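Long-range contact in probable starch synthase 4, chloroplastic/amyloplastic (Arabidopsis thaliana, PDB 6GNE), which is a probable starch synthase of the chloroplast and amyloplast, a glycosyltransferase of the two-domain GT-B fold: residues A[201-205]-A[217-222]. Residues are numbered along the deposited sequence; the frame is centred on the assembly and turned at random.
With GLC (alpha-D-glucopyranose), chain D.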
loop_
_atom_site.group_PDB
_atom_site.type_symbol
_atom_site.label_atom_id
_atom_site.label_comp_id
_atom_site.label_asym_id
_atom_site.label_seq_id
_atom_site.Cartn_x
_atom_site.Cartn_y
_atom_site.Cartn_z
ATOM N N PRO A 201 27.226 -13.498 5.248
ATOM C CA PRO A 201 26.666 -13.239 3.880
ATOM C C PRO A 201 25.476 -14.156 3.502
ATOM O O PRO A 201 24.482 -13.690 2.927
ATOM C CB PRO A 201 27.862 -13.427 2.937
ATOM C CG PRO A 201 29.021 -13.852 3.783
ATOM C CD PRO A 201 28.619 -13.984 5.221
ATOM N N ASP A 202 25.562 -15.429 3.891
ATOM C CA ASP A 202 24.435 -16.377 3.773
ATOM C C ASP A 202 23.225 -16.105 4.696
ATOM O O ASP A 202 22.248 -16.848 4.641
ATOM C CB ASP A 202 24.918 -17.833 3.947
ATOM C CG ASP A 202 25.521 -18.107 5.336
ATOM O OD1 ASP A 202 26.542 -17.481 5.690
ATOM O OD2 ASP A 202 24.996 -18.967 6.065
ATOM N N ARG A 203 23.291 -15.059 5.525
ATOM C CA ARG A 203 22.183 -14.654 6.422
ATOM C C ARG A 203 21.775 -13.174 6.201
ATOM O O ARG A 203 21.220 -12.863 5.152
ATOM C CB ARG A 203 22.545 -14.945 7.894
ATOM C CG ARG A 203 21.862 -16.136 8.529
ATOM C CD ARG A 203 22.411 -17.506 8.139
ATOM N NE ARG A 203 22.635 -18.344 9.356
ATOM C CZ ARG A 203 23.796 -18.906 9.751
ATOM N NH1 ARG A 203 23.828 -19.588 10.889
ATOM N NH2 ARG A 203 24.919 -18.826 9.023
ATOM N N MET A 204 22.065 -12.253 7.130
ATOM C CA MET A 204 21.465 -10.918 7.105
ATOM C C MET A 204 22.447 -9.779 6.810
ATOM O O MET A 204 22.047 -8.625 6.825
ATOM C CB MET A 204 20.788 -10.628 8.440
ATOM C CG MET A 204 19.589 -11.486 8.757
ATOM S SD MET A 204 18.839 -10.965 10.338
ATOM C CE MET A 204 18.329 -9.287 9.912
ATOM N N GLN A 205 23.727 -10.080 6.569
ATOM C CA GLN A 205 24.696 -9.048 6.175
ATOM C C GLN A 205 24.220 -8.366 4.889
ATOM O O GLN A 205 23.862 -9.057 3.949
ATOM C CB GLN A 205 26.073 -9.666 5.917
ATOM C CG GLN A 205 27.174 -8.662 5.590
ATOM C CD GLN A 205 28.548 -9.305 5.539
ATOM O OE1 GLN A 205 28.907 -9.998 4.566
ATOM N NE2 GLN A 205 29.329 -9.089 6.595
ATOM N N LYS A 217 16.414 -8.791 3.768
ATOM C CA LYS A 217 17.187 -9.978 3.387
ATOM C C LYS A 217 17.039 -11.143 4.373
ATOM O O LYS A 217 16.959 -12.310 3.968
ATOM C CB LYS A 217 18.666 -9.659 3.239
ATOM C CG LYS A 217 19.414 -10.869 2.739
ATOM C CD LYS A 217 20.583 -10.588 1.852
ATOM C CE LYS A 217 21.875 -10.545 2.597
ATOM N NZ LYS A 217 22.965 -11.161 1.796
ATOM N N GLY A 218 17.026 -10.825 5.667
ATOM C CA GLY A 218 16.721 -11.820 6.691
ATOM C C GLY A 218 15.336 -12.411 6.568
ATOM O O GLY A 218 15.163 -13.591 6.816
ATOM N N ALA A 219 14.346 -11.609 6.196
ATOM C CA ALA A 219 12.990 -12.133 6.015
ATOM C C ALA A 219 12.859 -12.987 4.775
ATOM O O ALA A 219 12.083 -13.930 4.778
ATOM C CB ALA A 219 11.983 -11.028 6.002
ATOM N N ILE A 220 13.620 -12.686 3.722
ATOM C CA ILE A 220 13.585 -13.541 2.537
ATOM C C ILE A 220 14.136 -14.919 2.906
ATOM O O ILE A 220 13.601 -15.938 2.523
ATOM C CB ILE A 220 14.333 -12.940 1.346
ATOM C CG1 ILE A 220 13.598 -11.699 0.802
ATOM C CG2 ILE A 220 14.539 -13.968 0.227
ATOM C CD1 ILE A 220 14.511 -10.697 0.091
ATOM N N ILE A 221 15.212 -14.930 3.671
ATOM C CA ILE A 221 15.896 -16.173 4.033
ATOM C C ILE A 221 15.105 -17.022 5.024
ATOM O O ILE A 221 14.883 -18.193 4.820
ATOM C CB ILE A 221 17.323 -15.860 4.516
ATOM C CG1 ILE A 221 18.126 -15.319 3.301
ATOM C CG2 ILE A 221 18.018 -17.099 5.082
ATOM C CD1 ILE A 221 19.382 -14.597 3.682
ATOM N N PHE A 222 14.648 -16.401 6.090
ATOM C CA PHE A 222 13.988 -17.116 7.195
ATOM C C PHE A 222 12.498 -17.420 7.029
ATOM O O PHE A 222 11.938 -18.105 7.856
ATOM C CB PHE A 222 14.246 -16.367 8.519
ATOM C CG PHE A 222 15.644 -16.522 9.013
ATOM C CD1 PHE A 222 15.950 -17.552 9.883
ATOM C CD2 PHE A 222 16.675 -15.676 8.602
ATOM C CE1 PHE A 222 17.248 -17.734 10.358
ATOM C CE2 PHE A 222 17.977 -15.880 9.038
ATOM C CZ PHE A 222 18.254 -16.904 9.927
HETATM C C1 GLC D . 15.486 -20.944 8.955
HETATM C C2 GLC D . 15.873 -20.630 7.505
HETATM C C3 GLC D . 17.264 -21.161 7.165
HETATM C C4 GLC D . 18.229 -20.588 8.210
HETATM C C5 GLC D . 17.812 -21.183 9.569
HETATM C C6 GLC D . 18.770 -20.893 10.728
HETATM O O2 GLC D . 14.927 -21.159 6.583
HETATM O O3 GLC D . 17.667 -20.796 5.837
HETATM O O4 GLC D . 19.614 -20.788 7.868
HETATM O O5 GLC D . 16.523 -20.639 9.886
HETATM O O6 GLC D . 18.090 -20.911 11.999
#
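A loop packs on a helix here: Lys217, Gly218, Ile221 and Phe222 of helix 215-222 meet residues 201-205, which follow helix 195-198 in the starch synthase catalytic domain, and the helix supplies Ile221 and Phe222 to a glycan pocket at the protein surface. With CG anti to the backbone N (chi1 -175°) and bends at the later torsions, Lys217 passes alongside Arg203 O, 3.6 Å from CG. Its NZ donates to Pro201 O at 3.2 Å, in the carbonyl plane with a C=O...N angle of 148°. Met204 CG lies 3.6 Å from Gly218 CA, where the helix has no side chain; the CA atoms of these two residues, 4.8 Å apart, are the nearest such pair across the contact. The CG1 branch of Ile221 puts CD1 against Arg203 O, and CG2 faces the sugar. Arg203 CG meets the Phe222 ring edge, 3.9 Å from CE2, while NH2 makes a bent, tilted salt bridge to Asp202 OD2 (N-H...O 133°). Phe222 CD1 and CE1 lie against alpha-D-glucopyranose, whose O5 approaches obliquely and whose O2 bonds weakly to Ile221 O; Trp157 and Asp158 complete this side of the pocket. Loop packing against a sugar-contacting ring is consistent with the loop helping to position Phe222.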